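Local coordinates for protein acidocalcisomal pyrophosphatase (Trypanosoma brucei brucei, PDB 5C5V) that probably hydrolyses inorganic pyrophosphate to phosphate with magnesium ions, and carries an EF-hand region beside its pyrophosphatase domain, at residues A[33-38]-A[85-90]; A[103-108]-A[164-169]; A[194-199]-A[283-288]. One frame throughout, in Å; residues are numbered along the deposited sequence.

In the fold
Three contacts along one chain show how separate parts of a fold are each closed in turn. From the N terminus, contact 1 closes a largely helical loop of 46 residues and joins helix 26-36 to the end of helix 73-87 in the EF-hand region. Contact 2 follows, closing a 55-residue loop and bringing the turn between strands 94-101 and 110-117 against strand 166-168. Contact 3 then closes one of 83 residues, tying the approach to strand 197-200 to helix 285-295 within the pyrophosphatase domain. All three lie in series, so none nests or crosses. Contacts 2 and 3 touch through Lys-165 and Tyr-198 and share the bound imidodiphosphate, whereas contact 1 is centred about 50 Å from the centre of contact 2.

Contact 1. Residues A[33-38]-A[85-90]; sequences CRYLGR and ADFSMP
Tyr-35 reaches across from helix 26-36 to meet Asp-86 and Phe-87 at the end of helix 73-87, a compact case of one aromatic side chain serving both a polar and an apolar partner. With CG anti to the backbone N (chi1 169°), its ring extends toward the second helix and brings the hydroxyl to the meeting point. There Tyr-35 OH donates a hydrogen bond to Asp-86 OD2, 3.0 Å away, on the anti lone pair of that oxygen. The carboxylate lies at the edge of the phenol ring, the two planes only 29° apart, while the two side chains run past each other in opposite directions. The pair joins two helices of the N-terminal helical region, consistent with the EF-hand assignment of this protein, with helices 3-14 and 43-53 packed nearby. Phe-87 supplies the apolar half: its CE2 stands 3.5 Å from Tyr-35 OH and 4.0 Å from Tyr-35 CZ, so the tyrosine tip is met at the edge of the phenylalanine ring. Leu-12 of helix 3-14 packs against both aromatic residues. Asp-86 OD2 also forms a salt bridge with Lys-338 of a second subunit, so the same oxygen receives the phenol within the chain and a charged amine from outside it. In that subunit, the ring of His-331 meets that of Phe-87, the planes about 25° apart.

Contact 2. Residues A[103-108]-A[164-169]; sequences EMYTPS and AKFEIA. With MG (magnesium ion), chain F; 2PN (imidodiphosphoric acid), chain C.
Tyr-105 and Ala-164 mark the closest backbone approach of the two segments, their CA atoms 7.5 Å apart, so the contact is made by side chains and not by strand pairing. Residues 103-106 form a type II beta turn, with Thr-106 N bonded to Glu-103 O and Tyr-105 at the third position with a positive phi of 77°. Thr-106 OG1 adds a second bond to the same Glu-103 O at 2.6 Å, lying in the carbonyl plane on a lone pair. Facing this turn, the backbone bends through an inverse gamma turn centred on Lys-165 before it enters strand 166-168.

Met-104 and Phe-166 cross at about a right angle. The methionine is extended throughout, CG anti to the backbone N, which carries its CE methyl to within 3.6 Å of Phe-166 CZ. Next to it, Tyr-105 meets the methyl of Ala-164 at the edge of its ring, where CE1 comes to 3.8 Å from CB; Met-104 CG meanwhile lies over the centre of one face of the tyrosine ring.

While Phe-166 turns to the loop between strands 94-101 and 110-117, the residues before and after it, Lys-165 and Glu-167, line the imidodiphosphate pocket. Glu-167 OE2 binds a magnesium ion at 2.2 Å, two imidodiphosphate oxygens and three waters making up six ligands. Lys-165 NZ donates a hydrogen bond to the anti lone pair of Glu-167 OE2, 2.8 Å away, as part of a salt bridge. That amine lies 3.0 Å from N1 of imidodiphosphate. Strand 166-168 is an outermost strand of a three-stranded antiparallel sheet, and Gln-179 of the adjoining strand 177-182 packs on both Ala-164 and Phe-166.

Contact 3. Residues A[194-199]-A[283-288]; sequences MMWNYG and PGCLDA. With 2PN (imidodiphosphoric acid), chain C.
Trp-196 lies against Cys-285 and Ala-288, joining the loop that leads into strand 197-200 to the first turn of helix 285-295; the strand belongs to a curled sheet consistent with the beta barrel of family I soluble pyrophosphatases. Packing is close at this indole. Its CG stands anti to the carbonyl carbon (chi1 -50°), a setting that turns the ring toward the helix. The benzene end meets Ala-288: CH2 lies 3.9 Å from CB, and the methyl sits in the plane of the ring at its edge. Near the pyrrole end, Cys-285 SG makes an oblique sulfur-aromatic contact, 4.5 Å from the five-membered ring centroid. The same sulfur is 3.8 Å from Trp-196 NE1, a buried N-H that has no hydrogen-bond partner in the model, so the contact leaves this polar group unsatisfied. Met-195 CB covers one face of the indole toward its rim, and Trp-161 of a third subunit meets the ring, which places the packing at an interface of the assembly.

The other side of the helix start is more open. Gly-284, the N-cap, is partly exposed, and its carbonyl accepts the bond from Ala-288 N; Asp-287 is exposed, its carboxylate in a salt bridge with Arg-290. Leu-286 turns away to pack on Val-278 and Pro-279 of helix 277-281. Past the tryptophan, Tyr-198 enters the active-site pocket, with imidodiphosphate O6 in the plane of its ring at the edge, and its OH donates a 2.6 Å hydrogen bond to that O6.

Contact 1. Residues A[33-38]-A[85-90]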
loop_
_atom_site.group_PDB
_atom_site.type_symbol
_atom_site.label_atom_id
_atom_site.label_comp_id
_atom_site.label_asym_id
_atom_site.label_seq_id
_atom_site.Cartn_x
_atom_site.Cartn_y
_atom_site.Cartn_z
ATOM N N CYS A 33 34.957 14.321 36.552
ATOM C CA CYS A 33 35.841 15.359 37.078
ATOM C C CYS A 33 36.995 15.658 36.122
ATOM O O CYS A 33 37.336 16.813 35.896
ATOM C CB CYS A 33 36.408 14.962 38.450
ATOM S SG CYS A 33 35.209 15.044 39.793
ATOM N N ARG A 34 37.597 14.612 35.567
ATOM C CA ARG A 34 38.605 14.790 34.530
ATOM C C ARG A 34 38.021 15.528 33.315
ATOM O O ARG A 34 38.731 16.259 32.629
ATOM C CB ARG A 34 39.173 13.435 34.102
ATOM C CG ARG A 34 40.337 13.521 33.130
ATOM N N TYR A 35 36.730 15.345 33.049
ATOM C CA TYR A 35 36.102 16.002 31.911
ATOM C C TYR A 35 35.733 17.463 32.213
ATOM O O TYR A 35 36.093 18.366 31.460
ATOM C CB TYR A 35 34.858 15.231 31.457
ATOM C CG TYR A 35 33.998 15.975 30.458
ATOM C CD1 TYR A 35 34.433 16.179 29.153
ATOM C CD2 TYR A 35 32.747 16.452 30.810
ATOM C CE1 TYR A 35 33.653 16.859 28.234
ATOM C CE2 TYR A 35 31.959 17.124 29.898
ATOM C CZ TYR A 35 32.417 17.325 28.612
ATOM O OH TYR A 35 31.626 18.000 27.707
ATOM N N LEU A 36 35.009 17.689 33.305
ATOM C CA LEU A 36 34.604 19.039 33.693
ATOM C C LEU A 36 35.828 19.916 33.935
ATOM O O LEU A 36 35.815 21.114 33.665
ATOM C CB LEU A 36 33.732 18.988 34.944
ATOM C CG LEU A 36 32.321 18.448 34.695
ATOM C CD1 LEU A 36 31.579 18.308 36.003
ATOM C CD2 LEU A 36 31.553 19.366 33.751
ATOM N N GLY A 37 36.882 19.275 34.420
ATOM C CA GLY A 37 38.139 19.888 34.788
ATOM C C GLY A 37 39.102 20.135 33.645
ATOM O O GLY A 37 40.188 20.681 33.841
ATOM N N ARG A 38 38.706 19.749 32.444
ATOM C CA ARG A 38 39.577 19.864 31.283
ATOM C C ARG A 38 40.034 21.296 30.990
ATOM O O ARG A 38 41.124 21.507 30.475
ATOM C CB ARG A 38 38.854 19.286 30.058
ATOM C CG ARG A 38 39.739 19.049 28.846
ATOM C CD ARG A 38 38.965 18.401 27.691
ATOM N NE ARG A 38 38.545 17.034 27.999
ATOM C CZ ARG A 38 39.204 15.938 27.619
ATOM N NH1 ARG A 38 40.318 16.045 26.903
ATOM N NH2 ARG A 38 38.747 14.734 27.955
ATOM N N ALA A 85 28.922 23.206 24.486
ATOM C CA ALA A 85 29.283 22.869 23.112
ATOM C C ALA A 85 29.039 21.383 22.807
ATOM O O ALA A 85 28.607 21.021 21.708
ATOM C CB ALA A 85 30.737 23.224 22.854
ATOM N N ASP A 86 29.325 20.531 23.785
ATOM C CA ASP A 86 29.250 19.096 23.597
ATOM C C ASP A 86 27.843 18.533 23.807
ATOM O O ASP A 86 27.468 17.562 23.171
ATOM C CB ASP A 86 30.231 18.397 24.540
ATOM C CG ASP A 86 31.661 18.546 24.095
ATOM O OD1 ASP A 86 31.875 18.742 22.879
ATOM O OD2 ASP A 86 32.572 18.447 24.945
ATOM N N PHE A 87 27.060 19.155 24.681
ATOM C CA PHE A 87 25.823 18.542 25.127
ATOM C C PHE A 87 24.565 19.379 24.948
ATOM O O PHE A 87 23.474 18.933 25.291
ATOM C CB PHE A 87 25.956 18.134 26.596
ATOM C CG PHE A 87 26.799 16.912 26.799
ATOM C CD1 PHE A 87 26.257 15.644 26.600
ATOM C CD2 PHE A 87 28.131 17.019 27.173
ATOM C CE1 PHE A 87 27.027 14.514 26.768
ATOM C CE2 PHE A 87 28.908 15.891 27.350
ATOM C CZ PHE A 87 28.355 14.633 27.143
ATOM N N SER A 88 24.693 20.581 24.403
ATOM C CA SER A 88 23.498 21.355 24.077
ATOM C C SER A 88 22.994 20.934 22.700
ATOM O O SER A 88 23.763 20.461 21.866
ATOM C CB SER A 88 23.772 22.861 24.111
ATOM O OG SER A 88 24.654 23.229 23.071
ATOM N N MET A 89 21.703 21.112 22.457
ATOM C CA MET A 89 21.138 20.747 21.173
ATOM C C MET A 89 21.518 21.749 20.087
ATOM O O MET A 89 21.693 22.936 20.357
ATOM C CB MET A 89 19.619 20.641 21.285
ATOM C CG MET A 89 19.142 19.553 22.236
ATOM S SD MET A 89 19.546 17.874 21.667
ATOM C CE MET A 89 19.059 16.914 23.105
ATOM N N PRO A 90 21.636 21.263 18.840
ATOM C CA PRO A 90 21.868 22.108 17.659
ATOM C C PRO A 90 20.809 23.208 17.550
ATOM O O PRO A 90 21.155 24.365 17.312
ATOM C CB PRO A 90 21.778 21.118 16.484
ATOM C CG PRO A 90 21.066 19.910 17.028
ATOM C CD PRO A 90 21.452 19.842 18.480
#

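Contact 2. Residues A[103-108]-A[164-169]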
loop_
_atom_site.group_PDB
_atom_site.type_symbol
_atom_site.label_atom_id
_atom_site.label_comp_id
_atom_site.label_asym_id
_atom_site.label_seq_id
_atom_site.Cartn_x
_atom_site.Cartn_y
_atom_site.Cartn_z
ATOM N N GLU A 103 -17.546 26.216 23.245
ATOM C CA GLU A 103 -18.129 24.898 22.989
ATOM C C GLU A 103 -18.300 24.645 21.487
ATOM O O GLU A 103 -18.789 25.507 20.755
ATOM C CB GLU A 103 -19.479 24.769 23.700
ATOM C CG GLU A 103 -20.370 23.678 23.148
ATOM C CD GLU A 103 -21.790 23.726 23.710
ATOM O OE1 GLU A 103 -22.063 24.587 24.583
ATOM O OE2 GLU A 103 -22.631 22.885 23.293
ATOM N N MET A 104 -17.892 23.468 21.031
ATOM C CA MET A 104 -17.846 23.193 19.598
ATOM C C MET A 104 -19.200 23.383 18.928
ATOM O O MET A 104 -20.230 23.025 19.489
ATOM C CB MET A 104 -17.342 21.777 19.335
ATOM C CG MET A 104 -16.907 21.553 17.894
ATOM S SD MET A 104 -16.090 19.958 17.693
ATOM C CE MET A 104 -15.673 19.976 15.949
ATOM N N TYR A 105 -19.169 23.954 17.728
ATOM C CA TYR A 105 -20.361 24.230 16.915
ATOM C C TYR A 105 -21.146 25.449 17.389
ATOM O O TYR A 105 -22.209 25.747 16.846
ATOM C CB TYR A 105 -21.287 23.014 16.873
ATOM C CG TYR A 105 -20.607 21.767 16.371
ATOM C CD1 TYR A 105 -19.894 21.775 15.178
ATOM C CD2 TYR A 105 -20.665 20.584 17.096
ATOM C CE1 TYR A 105 -19.266 20.632 14.712
ATOM C CE2 TYR A 105 -20.042 19.432 16.639
ATOM C CZ TYR A 105 -19.346 19.466 15.451
ATOM O OH TYR A 105 -18.727 18.328 15.007
ATOM N N THR A 106 -20.620 26.153 18.383
ATOM C CA THR A 106 -21.166 27.447 18.769
ATOM C C THR A 106 -20.139 28.497 18.395
ATOM O O THR A 106 -18.997 28.161 18.098
ATOM C CB THR A 106 -21.491 27.541 20.267
ATOM O OG1 THR A 106 -20.275 27.677 21.020
ATOM C CG2 THR A 106 -22.235 26.302 20.718
ATOM N N PRO A 107 -20.540 29.771 18.397
ATOM C CA PRO A 107 -19.637 30.839 17.951
ATOM C C PRO A 107 -18.429 31.053 18.855
ATOM O O PRO A 107 -17.493 31.753 18.451
ATOM C CB PRO A 107 -20.536 32.081 17.967
ATOM C CG PRO A 107 -21.936 31.553 17.909
ATOM C CD PRO A 107 -21.897 30.268 18.675
ATOM N N SER A 108 -18.441 30.477 20.052
ATOM C CA SER A 108 -17.374 30.736 21.016
ATOM C C SER A 108 -16.187 29.803 20.810
ATOM O O SER A 108 -15.082 30.069 21.283
ATOM C CB SER A 108 -17.894 30.607 22.450
ATOM O OG SER A 108 -18.280 29.272 22.730
ATOM N N ALA A 164 -18.854 21.102 9.053
ATOM C CA ALA A 164 -18.671 22.330 9.846
ATOM C C ALA A 164 -17.527 23.115 9.223
ATOM O O ALA A 164 -16.428 22.589 9.083
ATOM C CB ALA A 164 -18.385 22.022 11.305
ATOM N N LYS A 165 -17.801 24.344 8.798
ATOM C CA LYS A 165 -16.821 25.117 8.048
ATOM C C LYS A 165 -15.878 25.906 8.968
ATOM O O LYS A 165 -16.025 27.112 9.150
ATOM C CB LYS A 165 -17.526 26.056 7.071
ATOM C CG LYS A 165 -16.842 26.187 5.716
ATOM C CD LYS A 165 -15.563 26.995 5.779
ATOM C CE LYS A 165 -14.909 27.139 4.407
ATOM N NZ LYS A 165 -13.611 27.899 4.462
ATOM N N PHE A 166 -14.914 25.201 9.547
ATOM C CA PHE A 166 -13.889 25.843 10.337
ATOM C C PHE A 166 -12.902 26.549 9.408
ATOM O O PHE A 166 -12.752 26.157 8.252
ATOM C CB PHE A 166 -13.179 24.829 11.216
ATOM C CG PHE A 166 -14.073 24.195 12.237
ATOM C CD1 PHE A 166 -14.448 22.864 12.123
ATOM C CD2 PHE A 166 -14.553 24.931 13.300
ATOM C CE1 PHE A 166 -15.269 22.282 13.064
ATOM C CE2 PHE A 166 -15.369 24.355 14.251
ATOM C CZ PHE A 166 -15.740 23.029 14.131
ATOM N N GLU A 167 -12.271 27.599 9.929
ATOM C CA GLU A 167 -11.369 28.482 9.201
ATOM C C GLU A 167 -10.354 29.065 10.182
ATOM O O GLU A 167 -10.687 29.350 11.331
ATOM C CB GLU A 167 -12.118 29.649 8.547
ATOM C CG GLU A 167 -12.805 29.359 7.230
ATOM C CD GLU A 167 -13.439 30.611 6.608
ATOM O OE1 GLU A 167 -13.295 31.718 7.192
ATOM O OE2 GLU A 167 -14.090 30.484 5.533
ATOM N N ILE A 168 -9.128 29.264 9.725
ATOM C CA ILE A 168 -8.194 30.098 10.455
ATOM C C ILE A 168 -8.782 31.503 10.536
ATOM O O ILE A 168 -9.169 32.060 9.511
ATOM C CB ILE A 168 -6.822 30.142 9.772
ATOM C CG1 ILE A 168 -6.183 28.745 9.790
ATOM C CG2 ILE A 168 -5.950 31.177 10.430
ATOM C CD1 ILE A 168 -4.842 28.675 9.094
ATOM N N ALA A 169 -8.920 32.041 11.746
ATOM C CA ALA A 169 -9.478 33.381 11.911
ATOM C C ALA A 169 -8.400 34.433 11.620
ATOM O O ALA A 169 -7.618 34.824 12.501
ATOM C CB ALA A 169 -10.053 33.565 13.305
HETATM MG MG MG F . -14.253 31.611 3.629
HETATM P P1 2PN C . -15.186 29.568 1.172
HETATM O O1 2PN C . -15.568 30.485 2.364
HETATM O O2 2PN C . -14.962 30.463 -0.077
HETATM O O3 2PN C . -16.297 28.499 0.978
HETATM N N1 2PN C . -13.824 28.746 1.549
HETATM P P2 2PN C . -12.333 29.415 1.667
HETATM O O4 2PN C . -12.350 30.639 2.652
HETATM O O5 2PN C . -11.957 29.906 0.283
HETATM O O6 2PN C . -11.374 28.416 2.145
HETATM O O HOH W 1 -13.045 33.100 4.750
HETATM O O HOH W 2 -14.519 33.107 2.162
HETATM O O HOH W 3 -15.893 32.699 4.183
#

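Contact 3. Residues A[194-199]-A[283-288]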
loop_
_atom_site.group_PDB
_atom_site.type_symbol
_atom_site.label_atom_id
_atom_site.label_comp_id
_atom_site.label_asym_id
_atom_site.label_seq_id
_atom_site.Cartn_x
_atom_site.Cartn_y
_atom_site.Cartn_z
ATOM N N MET A 194 -17.717 17.798 2.930
ATOM C CA MET A 194 -16.402 17.879 2.323
ATOM C C MET A 194 -15.864 16.461 2.344
ATOM O O MET A 194 -15.857 15.824 3.392
ATOM C CB MET A 194 -15.503 18.860 3.104
ATOM C CG MET A 194 -14.031 18.889 2.705
ATOM S SD MET A 194 -13.785 19.364 0.987
ATOM C CE MET A 194 -14.464 21.025 1.007
ATOM N N MET A 195 -15.428 15.965 1.194
ATOM C CA MET A 195 -15.155 14.546 1.041
ATOM C C MET A 195 -13.670 14.253 1.030
ATOM O O MET A 195 -13.252 13.119 0.779
ATOM C CB MET A 195 -15.824 14.036 -0.243
ATOM C CG MET A 195 -17.307 14.360 -0.239
ATOM S SD MET A 195 -18.249 13.766 -1.653
ATOM C CE MET A 195 -17.523 14.762 -2.960
ATOM N N TRP A 196 -12.885 15.292 1.302
ATOM C CA TRP A 196 -11.448 15.179 1.501
ATOM C C TRP A 196 -11.072 16.115 2.641
ATOM O O TRP A 196 -11.845 17.010 2.985
ATOM C CB TRP A 196 -10.686 15.544 0.230
ATOM C CG TRP A 196 -11.219 14.832 -0.970
ATOM C CD1 TRP A 196 -10.797 13.644 -1.459
ATOM C CD2 TRP A 196 -12.304 15.256 -1.806
ATOM N NE1 TRP A 196 -11.549 13.288 -2.554
ATOM C CE2 TRP A 196 -12.479 14.267 -2.790
ATOM C CE3 TRP A 196 -13.136 16.377 -1.821
ATOM C CZ2 TRP A 196 -13.454 14.365 -3.783
ATOM C CZ3 TRP A 196 -14.106 16.476 -2.804
ATOM C CH2 TRP A 196 -14.258 15.475 -3.773
ATOM N N ASN A 197 -9.901 15.907 3.233
ATOM C CA ASN A 197 -9.407 16.829 4.233
ATOM C C ASN A 197 -9.180 18.168 3.572
ATOM O O ASN A 197 -8.440 18.256 2.592
ATOM C CB ASN A 197 -8.109 16.334 4.864
ATOM C CG ASN A 197 -8.286 15.047 5.621
ATOM O OD1 ASN A 197 -9.125 14.953 6.512
ATOM N ND2 ASN A 197 -7.487 14.047 5.280
ATOM N N TYR A 198 -9.811 19.199 4.122
ATOM C CA TYR A 198 -9.733 20.532 3.572
ATOM C C TYR A 198 -9.093 21.489 4.581
ATOM O O TYR A 198 -9.332 21.385 5.780
ATOM C CB TYR A 198 -11.127 21.016 3.187
ATOM C CG TYR A 198 -11.146 22.379 2.549
ATOM C CD1 TYR A 198 -10.855 22.544 1.199
ATOM C CD2 TYR A 198 -11.441 23.507 3.299
ATOM C CE1 TYR A 198 -10.871 23.800 0.615
ATOM C CE2 TYR A 198 -11.457 24.766 2.722
ATOM C CZ TYR A 198 -11.175 24.902 1.387
ATOM O OH TYR A 198 -11.196 26.143 0.815
ATOM N N GLY A 199 -8.276 22.415 4.095
ATOM C CA GLY A 199 -7.619 23.360 4.978
ATOM C C GLY A 199 -6.795 24.389 4.240
ATOM O O GLY A 199 -7.189 24.887 3.194
ATOM N N PRO A 283 -9.353 7.487 -9.904
ATOM C CA PRO A 283 -10.269 7.927 -10.967
ATOM C C PRO A 283 -11.502 8.618 -10.390
ATOM O O PRO A 283 -12.031 8.178 -9.370
ATOM C CB PRO A 283 -10.650 6.619 -11.683
ATOM C CG PRO A 283 -10.312 5.509 -10.701
ATOM C CD PRO A 283 -9.106 6.031 -9.959
ATOM N N GLY A 284 -11.926 9.708 -11.022
ATOM C CA GLY A 284 -13.078 10.448 -10.555
ATOM C C GLY A 284 -12.799 11.454 -9.444
ATOM O O GLY A 284 -13.660 12.291 -9.150
ATOM N N CYS A 285 -11.625 11.375 -8.815
ATOM C CA CYS A 285 -11.293 12.255 -7.684
ATOM C C CYS A 285 -11.200 13.730 -8.103
ATOM O O CYS A 285 -11.865 14.585 -7.537
ATOM C CB CYS A 285 -9.977 11.816 -7.032
ATOM S SG CYS A 285 -9.471 12.864 -5.649
ATOM N N LEU A 286 -10.399 14.007 -9.124
ATOM C CA LEU A 286 -10.275 15.360 -9.653
ATOM C C LEU A 286 -11.625 15.905 -10.145
ATOM O O LEU A 286 -11.988 17.024 -9.809
ATOM C CB LEU A 286 -9.253 15.390 -10.788
ATOM C CG LEU A 286 -7.815 15.057 -10.391
ATOM C CD1 LEU A 286 -6.846 15.375 -11.526
ATOM C CD2 LEU A 286 -7.417 15.788 -9.107
ATOM N N ASP A 287 -12.374 15.116 -10.925
ATOM C CA ASP A 287 -13.683 15.555 -11.434
ATOM C C ASP A 287 -14.642 15.934 -10.302
ATOM O O ASP A 287 -15.376 16.920 -10.404
ATOM C CB ASP A 287 -14.356 14.460 -12.291
ATOM C CG ASP A 287 -13.771 14.347 -13.694
ATOM O OD1 ASP A 287 -13.020 15.252 -14.125
ATOM O OD2 ASP A 287 -14.074 13.334 -14.382
ATOM N N ALA A 288 -14.672 15.115 -9.253
ATOM C CA ALA A 288 -15.557 15.353 -8.127
ATOM C C ALA A 288 -15.145 16.607 -7.359
ATOM O O ALA A 288 -16.003 17.390 -6.954
ATOM C CB ALA A 288 -15.580 14.148 -7.203
HETATM P P1 2PN C . -15.186 29.568 1.172
HETATM O O1 2PN C . -15.568 30.485 2.364
HETATM O O2 2PN C . -14.962 30.463 -0.077
HETATM O O3 2PN C . -16.297 28.499 0.978
HETATM N N1 2PN C . -13.824 28.746 1.549
HETATM P P2 2PN C . -12.333 29.415 1.667
HETATM O O4 2PN C . -12.350 30.639 2.652
HETATM O O5 2PN C . -11.957 29.906 0.283
HETATM O O6 2PN C . -11.374 28.416 2.145
#